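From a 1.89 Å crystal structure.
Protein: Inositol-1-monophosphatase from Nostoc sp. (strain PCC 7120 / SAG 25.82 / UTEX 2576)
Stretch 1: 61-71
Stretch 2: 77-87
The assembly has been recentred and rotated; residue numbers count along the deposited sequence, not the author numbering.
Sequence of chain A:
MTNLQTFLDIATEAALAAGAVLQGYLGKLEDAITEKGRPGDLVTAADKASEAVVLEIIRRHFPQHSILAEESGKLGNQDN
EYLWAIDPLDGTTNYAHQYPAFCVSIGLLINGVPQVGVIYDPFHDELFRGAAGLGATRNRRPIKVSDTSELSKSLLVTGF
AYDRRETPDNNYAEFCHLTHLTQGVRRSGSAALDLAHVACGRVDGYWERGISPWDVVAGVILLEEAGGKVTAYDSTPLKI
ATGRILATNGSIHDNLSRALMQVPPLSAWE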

# COMPACT_ATOMS: atom_id res chain seq x y z
N HIS A 61 -18.73 10.08 -21.94
CA HIS A 61 -19.08 11.29 -21.19
C HIS A 61 -19.05 12.53 -22.06
O HIS A 61 -19.88 13.43 -21.87
CB HIS A 61 -18.14 11.46 -20.00
CG HIS A 61 -18.37 10.47 -18.90
ND1 HIS A 61 -19.28 10.69 -17.88
CD2 HIS A 61 -17.82 9.26 -18.65
CE1 HIS A 61 -19.27 9.66 -17.05
NE2 HIS A 61 -18.40 8.77 -17.50
N PHE A 62 -18.13 12.60 -23.03
CA PHE A 62 -17.95 13.78 -23.87
C PHE A 62 -17.97 13.37 -25.34
O PHE A 62 -16.95 13.45 -26.04
CB PHE A 62 -16.64 14.50 -23.51
CG PHE A 62 -16.47 14.75 -22.03
CD1 PHE A 62 -17.33 15.59 -21.34
CD2 PHE A 62 -15.44 14.14 -21.33
CE1 PHE A 62 -17.17 15.81 -19.98
CE2 PHE A 62 -15.27 14.37 -19.97
CZ PHE A 62 -16.14 15.20 -19.30
N PRO A 63 -19.13 13.00 -25.86
CA PRO A 63 -19.19 12.50 -27.25
C PRO A 63 -18.79 13.52 -28.30
O PRO A 63 -18.39 13.11 -29.40
CB PRO A 63 -20.66 12.08 -27.42
CG PRO A 63 -21.41 12.75 -26.33
CD PRO A 63 -20.45 13.00 -25.20
N GLN A 64 -18.87 14.82 -28.01
CA GLN A 64 -18.54 15.85 -28.98
C GLN A 64 -17.07 16.28 -28.94
O GLN A 64 -16.66 17.09 -29.77
CB GLN A 64 -19.44 17.08 -28.79
CG GLN A 64 -20.79 16.98 -29.51
CD GLN A 64 -21.57 15.73 -29.15
OE1 GLN A 64 -21.98 15.54 -28.01
NE2 GLN A 64 -21.78 14.86 -30.14
N HIS A 65 -16.29 15.77 -27.99
CA HIS A 65 -14.88 16.14 -27.93
C HIS A 65 -14.07 15.32 -28.93
O HIS A 65 -14.46 14.23 -29.35
CB HIS A 65 -14.32 15.91 -26.52
CG HIS A 65 -14.91 16.81 -25.48
ND1 HIS A 65 -14.38 16.93 -24.22
CD2 HIS A 65 -15.99 17.64 -25.51
CE1 HIS A 65 -15.10 17.80 -23.52
NE2 HIS A 65 -16.08 18.24 -24.28
N SER A 66 -12.90 15.85 -29.30
CA SER A 66 -11.98 15.16 -30.19
C SER A 66 -10.85 14.54 -29.38
O SER A 66 -10.53 14.98 -28.27
CB SER A 66 -11.41 16.12 -31.24
OG SER A 66 -12.38 16.46 -32.22
N ILE A 67 -10.25 13.49 -29.95
CA ILE A 67 -9.19 12.72 -29.30
C ILE A 67 -7.92 12.74 -30.14
O ILE A 67 -7.98 12.60 -31.37
CB ILE A 67 -9.63 11.26 -29.06
CG1 ILE A 67 -10.97 11.21 -28.31
CG2 ILE A 67 -8.55 10.50 -28.30
CD1 ILE A 67 -10.93 11.86 -26.96
N LEU A 68 -6.78 12.94 -29.48
CA LEU A 68 -5.46 12.75 -30.07
C LEU A 68 -4.73 11.63 -29.33
O LEU A 68 -4.57 11.70 -28.11
CB LEU A 68 -4.63 14.03 -30.04
CG LEU A 68 -3.27 13.90 -30.72
CD1 LEU A 68 -3.41 13.63 -32.22
CD2 LEU A 68 -2.44 15.15 -30.48
N ALA A 69 -4.27 10.62 -30.07
CA ALA A 69 -3.49 9.54 -29.47
C ALA A 69 -2.59 8.93 -30.54
O ALA A 69 -2.86 9.02 -31.74
CB ALA A 69 -4.38 8.46 -28.85
N GLU A 70 -1.51 8.29 -30.08
CA GLU A 70 -0.54 7.72 -31.02
C GLU A 70 -1.15 6.57 -31.82
O GLU A 70 -1.05 6.55 -33.06
CB GLU A 70 0.71 7.25 -30.28
CG GLU A 70 1.76 6.62 -31.19
CD GLU A 70 3.05 6.30 -30.46
OE1 GLU A 70 3.01 6.10 -29.23
OE2 GLU A 70 4.11 6.26 -31.12
N GLU A 71 -1.77 5.61 -31.14
CA GLU A 71 -2.23 4.41 -31.82
C GLU A 71 -3.55 4.64 -32.56
O GLU A 71 -3.64 4.44 -33.77
CB GLU A 71 -2.38 3.27 -30.81
CG GLU A 71 -2.78 1.95 -31.45
CD GLU A 71 -1.80 1.52 -32.54
OE1 GLU A 71 -0.56 1.52 -32.27
OE2 GLU A 71 -2.26 1.22 -33.69
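Stretch 2, residues 77-87: NQDNEYLWAID

How does the backbone of stretch 2 run against stretch 1? Asn 77 to Asn 80 form a type I beta turn, closed by Asn 80 N on Asn 77 O at 3.2 Å, and from Tyr 82 to Asp 87 the chain is an extended strand. That strand lies beside the strand beginning at Ser 66 and points the same way, the two axes crossing at -26° and approaching to 4.4 Å. The register pairs Ser 66 with Leu 83, Ile 67 with Trp 84 and Leu 68 with Ala 85, their CA atoms 4.7 to 4.8 Å apart.

Which hydrogen bonds hold the two strands in this register? Ser 66 and Leu 68 turn both their N and O atoms to stretch 2, as the parallel pattern requires. Ser 66 N donates to Tyr 82 O at 3.0 Å and Ser 66 O accepts from Trp 84 N at 2.8 Å; Leu 68 N then donates to Trp 84 O at 2.6 Å, and Leu 68 O accepts from Ile 86 N at 2.9 Å. Where the ladder gives out, a water takes over, accepting from Glu 70 N at 2.5 Å and donating to Ile 86 O at 2.9 Å.

What do the polar side chains add? They tie the turn of stretch 2 to the start of the first strand. Ser 66 OG donates to Asn 77 O at 2.7 Å, while Asn 80 ND2 reaches Gln 64 O at 3.0 Å and makes a weak bond to Ser 66 OG at 3.3 Å. The other end of the same amide is used locally: Asn 80 OD1 accepts from Tyr 82 N at 2.8 Å. Gln 78 NE2 donates to Ile 67 O at 3.3 Å, a carbonyl that the strand ladder leaves free.

How do the rings and apolar side chains pack? His 65 serves two aromatic neighbours. Its ring makes an offset stack with that of Tyr 82, centroids 4.3 Å apart and planes at 18°, and Tyr 82 CB sits over its face, 3.5 Å from the ring centroid. At its edge, His 65 ND1 accepts from Trp 84 NE1 at 2.9 Å, so ND1 carries no proton in this bond. Phe 62 CE2 touches Trp 84 CZ2 at 3.8 Å, although their nearly parallel rings barely overlap. On the sheet face shared by Ile 67 and Trp 84, Ile 67 CD1 packs on Trp 84 CB at 3.6 Å; on the face of Ser 66 and Leu 68, Leu 83 CD1 lies 4.1 Å from Leu 68 CB.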

# COMPACT_ATOMS: atom_id res chain seq x y z
N ASN A 77 -12.45 16.23 -35.63
CA ASN A 77 -11.67 17.34 -36.16
C ASN A 77 -10.66 17.80 -35.12
O ASN A 77 -11.00 18.00 -33.94
CB ASN A 77 -12.58 18.49 -36.60
CG ASN A 77 -13.33 19.13 -35.43
OD1 ASN A 77 -13.82 18.43 -34.54
ND2 ASN A 77 -13.42 20.45 -35.45
N GLN A 78 -9.41 17.95 -35.54
CA GLN A 78 -8.34 18.26 -34.60
C GLN A 78 -8.27 19.74 -34.24
O GLN A 78 -7.49 20.10 -33.36
CB GLN A 78 -7.00 17.78 -35.16
CG GLN A 78 -6.94 16.26 -35.33
CD GLN A 78 -7.02 15.52 -34.01
OE1 GLN A 78 -6.09 15.56 -33.21
NE2 GLN A 78 -8.14 14.84 -33.78
N ASP A 79 -9.07 20.59 -34.89
CA ASP A 79 -9.21 21.98 -34.49
C ASP A 79 -10.39 22.20 -33.55
O ASP A 79 -10.74 23.35 -33.27
CB ASP A 79 -9.35 22.88 -35.72
CG ASP A 79 -10.40 22.39 -36.70
OD1 ASP A 79 -11.17 21.46 -36.34
OD2 ASP A 79 -10.47 22.93 -37.83
N ASN A 80 -11.01 21.12 -33.08
CA ASN A 80 -12.10 21.19 -32.11
C ASN A 80 -11.67 22.00 -30.89
O ASN A 80 -10.50 22.02 -30.50
CB ASN A 80 -12.49 19.77 -31.69
CG ASN A 80 -13.79 19.72 -30.87
OD1 ASN A 80 -14.04 20.54 -29.99
ND2 ASN A 80 -14.60 18.71 -31.15
N GLU A 81 -12.65 22.69 -30.29
CA GLU A 81 -12.38 23.40 -29.05
C GLU A 81 -11.82 22.46 -27.99
O GLU A 81 -10.92 22.83 -27.23
CB GLU A 81 -13.65 24.08 -28.55
CG GLU A 81 -13.49 24.79 -27.22
CD GLU A 81 -14.78 25.41 -26.74
OE1 GLU A 81 -15.86 25.02 -27.23
OE2 GLU A 81 -14.71 26.31 -25.87
N TYR A 82 -12.32 21.22 -27.94
CA TYR A 82 -11.90 20.24 -26.95
C TYR A 82 -11.14 19.12 -27.64
O TYR A 82 -11.69 18.43 -28.52
CB TYR A 82 -13.10 19.69 -26.19
CG TYR A 82 -13.85 20.74 -25.43
CD1 TYR A 82 -13.30 21.34 -24.31
CD2 TYR A 82 -15.13 21.14 -25.82
CE1 TYR A 82 -13.98 22.31 -23.60
CE2 TYR A 82 -15.82 22.11 -25.12
CZ TYR A 82 -15.24 22.69 -24.01
OH TYR A 82 -15.93 23.65 -23.30
N LEU A 83 -9.89 18.92 -27.24
CA LEU A 83 -9.03 17.89 -27.81
C LEU A 83 -8.30 17.19 -26.68
O LEU A 83 -7.50 17.83 -25.98
CB LEU A 83 -8.03 18.47 -28.82
CG LEU A 83 -7.09 17.46 -29.47
CD1 LEU A 83 -7.89 16.45 -30.28
CD2 LEU A 83 -6.05 18.15 -30.36
N TRP A 84 -8.56 15.90 -26.50
CA TRP A 84 -7.91 15.11 -25.47
C TRP A 84 -6.63 14.51 -26.03
O TRP A 84 -6.64 13.91 -27.11
CB TRP A 84 -8.83 14.00 -24.96
CG TRP A 84 -10.01 14.49 -24.17
CD1 TRP A 84 -11.23 14.82 -24.67
CD2 TRP A 84 -10.08 14.67 -22.75
NE1 TRP A 84 -12.06 15.22 -23.65
CE2 TRP A 84 -11.38 15.14 -22.46
CE3 TRP A 84 -9.18 14.50 -21.70
CZ2 TRP A 84 -11.80 15.43 -21.16
CZ3 TRP A 84 -9.59 14.79 -20.40
CH2 TRP A 84 -10.89 15.25 -20.15
N ALA A 85 -5.53 14.69 -25.31
CA ALA A 85 -4.23 14.14 -25.68
C ALA A 85 -3.95 12.98 -24.72
O ALA A 85 -3.68 13.21 -23.54
CB ALA A 85 -3.14 15.20 -25.63
N ILE A 86 -4.03 11.76 -25.24
CA ILE A 86 -4.06 10.53 -24.44
C ILE A 86 -2.79 9.73 -24.69
O ILE A 86 -2.48 9.40 -25.84
CB ILE A 86 -5.28 9.67 -24.80
CG1 ILE A 86 -6.58 10.39 -24.50
CG2 ILE A 86 -5.22 8.35 -24.05
CD1 ILE A 86 -6.58 11.11 -23.22
N ASP A 87 -2.07 9.39 -23.62
CA ASP A 87 -1.09 8.31 -23.70
C ASP A 87 -1.55 7.16 -22.82
O ASP A 87 -1.48 7.28 -21.58
CB ASP A 87 0.32 8.76 -23.30
CG ASP A 87 1.40 7.77 -23.75
OD1 ASP A 87 1.07 6.59 -24.00
OD2 ASP A 87 2.58 8.16 -23.85
O HOH W 1 -0.79 7.99 -27.66